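Local coordinates for protein NADP-dependent 2-hydroxyacid dehydrogenase (PDB 4XCV) that binds NADPH and probably catalyses the NADP-dependent interconversion of 2-oxoacids and 2-hydroxyacids, at residues Thr100-Ser104 with Ile150-Ala155; Val166-Arg171 with Val179-Ala184. All coordinates share one frame; numbering follows the deposited sequence. Where two conformers were deposited one is given.

Contact 1: residues Thr100-Ser104 with Ile150-Ala155; sequences TTRMS and ILGQDA. With NDP (NADPH dihydro-nicotinamide-adenine-dinucleotide phosphate), chain B.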
loop_
_atom_site.group_PDB
_atom_site.type_symbol
_atom_site.label_atom_id
_atom_site.label_comp_id
_atom_site.label_asym_id
_atom_site.label_seq_id
_atom_site.Cartn_x
_atom_site.Cartn_y
_atom_site.Cartn_z
ATOM N N THR A 100 0.179 10.387 -12.202
ATOM C CA THR A 100 -0.938 9.489 -11.950
ATOM C C THR A 100 -0.539 8.284 -11.109
ATOM O O THR A 100 -1.190 7.970 -10.100
ATOM C CB THR A 100 -1.525 9.017 -13.266
ATOM O OG1 THR A 100 -1.910 10.179 -14.008
ATOM C CG2 THR A 100 -2.680 8.112 -13.072
ATOM N N THR A 101 0.570 7.619 -11.453
ATOM C CA THR A 101 0.971 6.432 -10.738
ATOM C C THR A 101 1.379 6.772 -9.288
ATOM O O THR A 101 1.202 5.957 -8.380
ATOM C CB THR A 101 2.036 5.627 -11.526
ATOM O OG1 THR A 101 2.066 4.279 -11.060
ATOM C CG2 THR A 101 3.407 6.252 -11.449
ATOM N N ARG A 102 1.915 7.954 -9.071
ATOM C CA ARG A 102 2.312 8.381 -7.734
ATOM C C ARG A 102 1.091 8.676 -6.876
ATOM O O ARG A 102 1.037 8.356 -5.673
ATOM C CB ARG A 102 3.270 9.563 -7.778
ATOM C CG ARG A 102 4.605 9.170 -8.447
ATOM C CD ARG A 102 5.698 10.193 -8.310
ATOM N NE ARG A 102 6.047 10.222 -6.928
ATOM C CZ ARG A 102 5.929 11.249 -6.111
ATOM N NH1 ARG A 102 5.620 12.482 -6.600
ATOM N NH2 ARG A 102 6.195 11.054 -4.854
ATOM N N MET A 103 0.033 9.244 -7.455
ATOM C CA MET A 103 -1.211 9.447 -6.694
ATOM C C MET A 103 -1.755 8.105 -6.312
ATOM O O MET A 103 -2.207 7.906 -5.170
ATOM C CB MET A 103 -2.258 10.196 -7.515
ATOM C CG MET A 103 -3.543 10.385 -6.729
ATOM S SD MET A 103 -3.382 11.286 -5.176
ATOM C CE MET A 103 -3.471 12.938 -5.815
ATOM N N SER A 104 -1.730 7.110 -7.195
ATOM C CA SER A 104 -2.232 5.788 -6.857
ATOM C C SER A 104 -1.396 5.127 -5.768
ATOM O O SER A 104 -1.979 4.439 -4.887
ATOM C CB SER A 104 -2.306 4.906 -8.067
ATOM O OG SER A 104 -3.294 5.401 -8.945
ATOM N N ILE A 150 -8.639 10.971 -14.669
ATOM C CA ILE A 150 -7.320 10.394 -14.846
ATOM C C ILE A 150 -6.850 9.741 -13.540
ATOM O O ILE A 150 -6.413 8.585 -13.522
ATOM C CB ILE A 150 -6.340 11.471 -15.283
ATOM C CG1 ILE A 150 -6.731 12.060 -16.656
ATOM C CG2 ILE A 150 -4.931 10.946 -15.244
ATOM C CD1 ILE A 150 -6.563 11.164 -17.833
ATOM N N LEU A 151 -7.009 10.448 -12.414
ATOM C CA LEU A 151 -6.522 9.930 -11.153
ATOM C C LEU A 151 -7.449 8.854 -10.601
ATOM O O LEU A 151 -6.987 7.787 -10.223
ATOM C CB LEU A 151 -6.322 11.066 -10.147
ATOM C CG LEU A 151 -5.326 12.101 -10.554
ATOM C CD1 LEU A 151 -5.211 13.179 -9.472
ATOM C CD2 LEU A 151 -3.956 11.527 -10.914
ATOM N N GLY A 152 -8.753 9.078 -10.598
ATOM C CA GLY A 152 -9.632 8.108 -9.990
ATOM C C GLY A 152 -9.647 6.796 -10.710
ATOM O O GLY A 152 -9.746 5.757 -10.060
ATOM N N GLN A 153 -9.573 6.787 -12.026
ATOM C CA GLN A 153 -9.603 5.496 -12.701
ATOM C C GLN A 153 -8.357 4.671 -12.469
ATOM O O GLN A 153 -8.425 3.444 -12.453
ATOM C CB GLN A 153 -9.900 5.661 -14.176
ATOM C CG GLN A 153 -11.315 6.138 -14.430
ATOM C CD GLN A 153 -11.586 6.317 -15.908
ATOM O OE1 GLN A 153 -12.045 7.385 -16.367
ATOM N NE2 GLN A 153 -11.342 5.277 -16.651
ATOM N N ASP A 154 -7.199 5.313 -12.290
ATOM C CA ASP A 154 -6.017 4.566 -11.937
ATOM C C ASP A 154 -6.067 4.012 -10.527
ATOM O O ASP A 154 -5.678 2.869 -10.281
ATOM C CB ASP A 154 -4.770 5.425 -12.150
ATOM C CG ASP A 154 -3.515 4.590 -12.231
ATOM O OD1 ASP A 154 -3.380 3.848 -13.248
ATOM O OD2 ASP A 154 -2.629 4.614 -11.376
ATOM N N ALA A 155 -6.559 4.816 -9.587
ATOM C CA ALA A 155 -6.713 4.363 -8.206
ATOM C C ALA A 155 -7.645 3.201 -8.122
ATOM O O ALA A 155 -7.382 2.220 -7.403
ATOM C CB ALA A 155 -7.158 5.533 -7.331
HETATM P PA NDP B . -10.316 14.792 -14.155
HETATM O O1A NDP B . -9.680 13.809 -15.089
HETATM O O2A NDP B . -10.833 16.119 -14.672
HETATM O O5B NDP B . -11.501 14.016 -13.411
HETATM C C5B NDP B . -12.387 14.750 -12.561
HETATM C C4B NDP B . -13.437 13.781 -12.071
HETATM O O4B NDP B . -14.249 14.463 -11.120
HETATM C C3B NDP B . -14.330 13.293 -13.187
HETATM O O3B NDP B . -14.682 11.911 -12.975
HETATM C C2B NDP B . -15.527 14.189 -13.007
HETATM O O2B NDP B . -16.787 13.640 -13.481
HETATM C C1B NDP B . -15.586 14.304 -11.485
HETATM N N9A NDP B . -16.378 15.446 -11.022
HETATM C C8A NDP B . -16.111 16.738 -11.296
HETATM N N7A NDP B . -17.117 17.516 -10.790
HETATM C C5A NDP B . -18.027 16.658 -10.237
HETATM C C6A NDP B . -19.275 16.832 -9.641
HETATM N N6A NDP B . -19.784 18.048 -9.435
HETATM N N1A NDP B . -19.932 15.742 -9.228
HETATM C C2A NDP B . -19.408 14.509 -9.402
HETATM N N3A NDP B . -18.221 14.260 -9.979
HETATM C C4A NDP B . -17.562 15.370 -10.376
HETATM O O3 NDP B . -9.310 15.140 -12.950
HETATM P PN NDP B . -8.073 14.290 -12.374
HETATM O O1N NDP B . -8.589 12.926 -12.057
HETATM O O2N NDP B . -6.928 14.357 -13.267
HETATM O O5D NDP B . -7.719 15.124 -11.083
HETATM C C5D NDP B . -8.708 15.368 -10.073
HETATM C C4D NDP B . -8.186 16.520 -9.205
HETATM O O4D NDP B . -7.090 16.080 -8.415
HETATM C C3D NDP B . -7.628 17.698 -9.955
HETATM O O3D NDP B . -8.670 18.597 -10.374
HETATM C C2D NDP B . -6.668 18.339 -8.966
HETATM O O2D NDP B . -7.349 19.400 -8.253
HETATM C C1D NDP B . -6.378 17.246 -7.978
HETATM N N1N NDP B . -4.973 16.848 -7.858
HETATM C C2N NDP B . -4.365 16.806 -6.630
HETATM C C3N NDP B . -3.044 16.541 -6.502
HETATM C C7N NDP B . -2.388 16.448 -5.224
HETATM O O7N NDP B . -1.140 16.568 -5.222
HETATM N N7N NDP B . -3.024 16.218 -4.089
HETATM C C4N NDP B . -2.238 16.211 -7.698
HETATM C C5N NDP B . -2.998 16.251 -8.934
HETATM C C6N NDP B . -4.268 16.576 -9.032
HETATM P P2B NDP B . -16.947 13.234 -15.042
HETATM O O1X NDP B . -18.406 12.967 -15.218
HETATM O O2X NDP B . -16.447 14.431 -15.832
HETATM O O3X NDP B . -16.064 12.077 -15.278
HETATM O O HOH W 1 -4.600 7.920 -8.604
#
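Ser104 OG donates a short hydrogen bond to Asp154 OD2 (2.6 Å), meeting the carboxylate on its anti side and 20° out of its plane. The same oxygen OD2 also takes a salt bridge from Lys158 one helical turn on, so the carboxylate is gripped by a hydroxyl and an ammonium group. On its other side Ser104 OG accepts from a water that donates as well to Leu151 O (2.9 Å from the water), which links the serine to the start of helix 150-162 a second time. Apolar contacts fill in around this polar pair. With OG1 beside the backbone N (chi1 -57°), the methyl CG2 of Thr100 points away from that N and lies against Asp154 CB at 3.5 Å, while OG1 rests on Ile150 CG2. Leu151 reaches both ways: CD2 packs on Thr100 CA and on Met103 CB (4.0 Å), and CD1 lies beside NADPH C6N at 3.6 Å. Met103, bent at chi2 and chi3, brings CE to NADPH C3N in the nicotinamide ring. Two backbone amides bind the pyrophosphate through nearly straight bonds, Ile150 N to O1A (3.1 Å) and Leu151 N to O1N (3.0 Å), one phosphate each. Amides at the start of a helix, holding a dinucleotide pyrophosphate within a sequence of probable GxGxxG type that ends at Gly152, are characteristic of the Rossmann fold.

Contact 2: residues Val166-Arg171 with Val179-Ala184; sequences VIGWSR and VETFDA. With NDP (NADPH dihydro-nicotinamide-adenine-dinucleotide phosphate), chain B.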
loop_
_atom_site.group_PDB
_atom_site.type_symbol
_atom_site.label_atom_id
_atom_site.label_comp_id
_atom_site.label_asym_id
_atom_site.label_seq_id
_atom_site.Cartn_x
_atom_site.Cartn_y
_atom_site.Cartn_z
ATOM N N VAL A 166 -14.525 -2.081 -4.714
ATOM C CA VAL A 166 -14.454 -0.690 -5.097
ATOM C C VAL A 166 -15.710 -0.295 -5.833
ATOM O O VAL A 166 -16.179 -1.017 -6.686
ATOM C CB VAL A 166 -13.215 -0.422 -5.989
ATOM C CG1 VAL A 166 -13.109 1.060 -6.332
ATOM C CG2 VAL A 166 -11.930 -0.928 -5.320
ATOM N N ILE A 167 -16.218 0.885 -5.499
ATOM C CA ILE A 167 -17.335 1.499 -6.221
ATOM C C ILE A 167 -16.909 2.923 -6.579
ATOM O O ILE A 167 -15.976 3.461 -5.976
ATOM C CB ILE A 167 -18.647 1.463 -5.428
ATOM C CG1 ILE A 167 -18.553 2.239 -4.120
ATOM C CG2 ILE A 167 -19.021 0.023 -5.170
ATOM C CD1 ILE A 167 -19.833 2.297 -3.290
ATOM N N GLY A 168 -17.569 3.537 -7.571
ATOM C CA GLY A 168 -17.199 4.885 -7.985
ATOM C C GLY A 168 -18.369 5.792 -8.210
ATOM O O GLY A 168 -19.503 5.367 -8.450
ATOM N N TRP A 169 -18.063 7.083 -8.129
ATOM C CA TRP A 169 -19.054 8.122 -8.284
ATOM C C TRP A 169 -18.419 9.244 -9.122
ATOM O O TRP A 169 -17.284 9.639 -8.901
ATOM C CB TRP A 169 -19.463 8.631 -6.903
ATOM C CG TRP A 169 -20.466 9.761 -6.891
ATOM C CD1 TRP A 169 -21.831 9.631 -6.961
ATOM C CD2 TRP A 169 -20.222 11.162 -6.745
ATOM N NE1 TRP A 169 -22.436 10.858 -6.831
ATOM C CE2 TRP A 169 -21.469 11.815 -6.696
ATOM C CE3 TRP A 169 -19.082 11.945 -6.595
ATOM C CZ2 TRP A 169 -21.599 13.193 -6.508
ATOM C CZ3 TRP A 169 -19.225 13.288 -6.393
ATOM C CH2 TRP A 169 -20.455 13.908 -6.353
ATOM N N SER A 170 -19.186 9.735 -10.078
ATOM C CA SER A 170 -18.738 10.853 -10.934
ATOM C C SER A 170 -19.932 11.564 -11.470
ATOM O O SER A 170 -21.059 11.142 -11.274
ATOM C CB SER A 170 -17.823 10.357 -12.037
ATOM O OG SER A 170 -18.392 9.334 -12.814
ATOM N N ARG A 171 -19.708 12.693 -12.126
ATOM C CA ARG A 171 -20.820 13.533 -12.558
ATOM C C ARG A 171 -21.694 12.804 -13.567
ATOM O O ARG A 171 -22.956 12.823 -13.483
ATOM C CB ARG A 171 -20.252 14.867 -13.118
ATOM C CG ARG A 171 -21.269 15.961 -13.234
ATOM C CD ARG A 171 -20.600 17.321 -13.502
ATOM N NE ARG A 171 -19.882 17.371 -14.786
ATOM C CZ ARG A 171 -20.382 17.677 -15.977
ATOM N NH1 ARG A 171 -21.659 17.998 -16.120
ATOM N NH2 ARG A 171 -19.594 17.658 -17.057
ATOM N N VAL A 179 -16.724 -2.883 -11.245
ATOM C CA VAL A 179 -16.842 -1.788 -10.336
ATOM C C VAL A 179 -18.203 -1.163 -10.542
ATOM O O VAL A 179 -18.510 -0.683 -11.627
ATOM C CB VAL A 179 -15.734 -0.744 -10.614
ATOM C CG1 VAL A 179 -15.882 0.461 -9.736
ATOM C CG2 VAL A 179 -14.353 -1.375 -10.419
ATOM N N GLU A 180 -19.031 -1.201 -9.506
ATOM C CA GLU A 180 -20.330 -0.526 -9.552
ATOM C C GLU A 180 -20.034 0.979 -9.623
ATOM O O GLU A 180 -19.173 1.479 -8.897
ATOM C CB GLU A 180 -21.143 -0.840 -8.311
ATOM C CG GLU A 180 -21.617 -2.277 -8.162
ATOM C CD GLU A 180 -22.574 -2.397 -6.991
ATOM O OE1 GLU A 180 -22.127 -2.607 -5.826
ATOM O OE2 GLU A 180 -23.792 -2.255 -7.235
ATOM N N THR A 181 -20.715 1.673 -10.535
ATOM C CA THR A 181 -20.501 3.114 -10.722
ATOM C C THR A 181 -21.817 3.845 -10.728
ATOM O O THR A 181 -22.832 3.343 -11.233
ATOM C CB THR A 181 -19.752 3.389 -12.040
ATOM O OG1 THR A 181 -20.419 2.746 -13.107
ATOM C CG2 THR A 181 -18.284 2.942 -11.935
ATOM N N PHE A 182 -21.780 5.033 -10.161
ATOM C CA PHE A 182 -22.967 5.833 -9.874
ATOM C C PHE A 182 -22.890 7.215 -10.500
ATOM O O PHE A 182 -21.804 7.792 -10.630
ATOM C CB PHE A 182 -23.092 5.949 -8.341
ATOM C CG PHE A 182 -23.409 4.640 -7.678
ATOM C CD1 PHE A 182 -24.711 4.189 -7.603
ATOM C CD2 PHE A 182 -22.387 3.825 -7.274
ATOM C CE1 PHE A 182 -25.010 2.941 -7.099
ATOM C CE2 PHE A 182 -22.662 2.568 -6.731
ATOM C CZ PHE A 182 -23.971 2.145 -6.623
ATOM N N ASP A 183 -24.063 7.735 -10.858
ATOM C CA ASP A 183 -24.233 9.092 -11.359
ATOM C C ASP A 183 -24.264 10.118 -10.200
ATOM O O ASP A 183 -24.480 9.761 -9.079
ATOM C CB ASP A 183 -25.536 9.132 -12.181
ATOM C CG ASP A 183 -26.068 10.486 -12.362
ATOM O OD1 ASP A 183 -25.688 11.111 -13.367
ATOM O OD2 ASP A 183 -26.838 10.951 -11.456
ATOM N N ALA A 184 -24.082 11.393 -10.556
ATOM C CA ALA A 184 -24.110 12.539 -9.616
ATOM C C ALA A 184 -25.246 12.425 -8.563
ATOM O O ALA A 184 -24.991 12.462 -7.364
ATOM C CB ALA A 184 -24.246 13.866 -10.382
HETATM P PA NDP B . -10.316 14.792 -14.155
HETATM O O1A NDP B . -9.680 13.809 -15.089
HETATM O O2A NDP B . -10.833 16.119 -14.672
HETATM O O5B NDP B . -11.501 14.016 -13.411
HETATM C C5B NDP B . -12.387 14.750 -12.561
HETATM C C4B NDP B . -13.437 13.781 -12.071
HETATM O O4B NDP B . -14.249 14.463 -11.120
HETATM C C3B NDP B . -14.330 13.293 -13.187
HETATM O O3B NDP B . -14.682 11.911 -12.975
HETATM C C2B NDP B . -15.527 14.189 -13.007
HETATM O O2B NDP B . -16.787 13.640 -13.481
HETATM C C1B NDP B . -15.586 14.304 -11.485
HETATM N N9A NDP B . -16.378 15.446 -11.022
HETATM C C8A NDP B . -16.111 16.738 -11.296
HETATM N N7A NDP B . -17.117 17.516 -10.790
HETATM C C5A NDP B . -18.027 16.658 -10.237
HETATM C C6A NDP B . -19.275 16.832 -9.641
HETATM N N6A NDP B . -19.784 18.048 -9.435
HETATM N N1A NDP B . -19.932 15.742 -9.228
HETATM C C2A NDP B . -19.408 14.509 -9.402
HETATM N N3A NDP B . -18.221 14.260 -9.979
HETATM C C4A NDP B . -17.562 15.370 -10.376
HETATM O O3 NDP B . -9.310 15.140 -12.950
HETATM P PN NDP B . -8.073 14.290 -12.374
HETATM O O1N NDP B . -8.589 12.926 -12.057
HETATM O O2N NDP B . -6.928 14.357 -13.267
HETATM O O5D NDP B . -7.719 15.124 -11.083
HETATM C C5D NDP B . -8.708 15.368 -10.073
HETATM C C4D NDP B . -8.186 16.520 -9.205
HETATM O O4D NDP B . -7.090 16.080 -8.415
HETATM C C3D NDP B . -7.628 17.698 -9.955
HETATM O O3D NDP B . -8.670 18.597 -10.374
HETATM C C2D NDP B . -6.668 18.339 -8.966
HETATM O O2D NDP B . -7.349 19.400 -8.253
HETATM C C1D NDP B . -6.378 17.246 -7.978
HETATM N N1N NDP B . -4.973 16.848 -7.858
HETATM C C2N NDP B . -4.365 16.806 -6.630
HETATM C C3N NDP B . -3.044 16.541 -6.502
HETATM C C7N NDP B . -2.388 16.448 -5.224
HETATM O O7N NDP B . -1.140 16.568 -5.222
HETATM N N7N NDP B . -3.024 16.218 -4.089
HETATM C C4N NDP B . -2.238 16.211 -7.698
HETATM C C5N NDP B . -2.998 16.251 -8.934
HETATM C C6N NDP B . -4.268 16.576 -9.032
HETATM P P2B NDP B . -16.947 13.234 -15.042
HETATM O O1X NDP B . -18.406 12.967 -15.218
HETATM O O2X NDP B . -16.447 14.431 -15.832
HETATM O O3X NDP B . -16.064 12.077 -15.278
HETATM O O HOH W 2 -18.220 -2.802 -7.195
HETATM O O HOH W 3 -19.573 6.863 -12.196
#
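Gly168 O receives the amide of Phe182, with N to O at 2.9 Å and the donor tilted 25° from the carbonyl plane; Thr181 CA adds a CA-H...O contact to the same oxygen, and the Phe182 ring brings its edge to it, CD2 lying 3.5 Å from Gly168 O. On its N side Gly168 donates to Glu180 O, in the carbonyl plane (2.9 Å between Gly168 N and Glu180 O), so the glycine is bonded to the neighbouring strand through both N and O, as in a parallel ladder. Beyond it the pairing weakens: Ser170 N makes only a weak bond to Phe182 O, which a water also reaches, and a second water joins Val166 O to Glu180 N at the other end. Trp169, with CG anti to the backbone N (chi1 178°), turns the N-H edge of its indole to Ala184: NE1 donates to Ala184 O at 3.1 Å, an oxygen close to the ring plane, although the donor sits above the carbonyl plane. C2A of the adenine lies over one face of the indole, 3.3 Å from Trp169 CZ3. Arg171 N bonds weakly to NADPH O2B, which bears the 2'-phosphate, and Arg171 CB lies 3.4 Å from its O1X. Strand 180-182 forms the edge of the seven-stranded parallel sheet beside strand 165-169, whose other side pairs with strand 142-146. Helix 187-192 packs on the Ile167, Trp169 and Phe182 side through Phe190, and helix 150-162 receives Val166 and Val179 on the opposite side.

Overall arrangement
From the N terminus the chain first builds the five-stranded sheet that ends with strand 91-92, then enters helix 100-116, where contact 1 begins. Contact 1 closes a long loop of 45 residues, containing helix 118-126 and strand 142-146, and returns on helix 150-162. That helix leads into strand 165-169, so contact 2 follows in series, neither nested in nor crossing contact 1, and closes a short loop of seven residues. The centres lie 16 Å apart and the two do not touch, yet both meet NADPH: contact 1 its nicotinamide and pyrophosphate, contact 2 its adenine and 2'-phosphate end. Contact 1 ties two helices together; contact 2 pairs the seven-stranded sheet's edge strand with its neighbour.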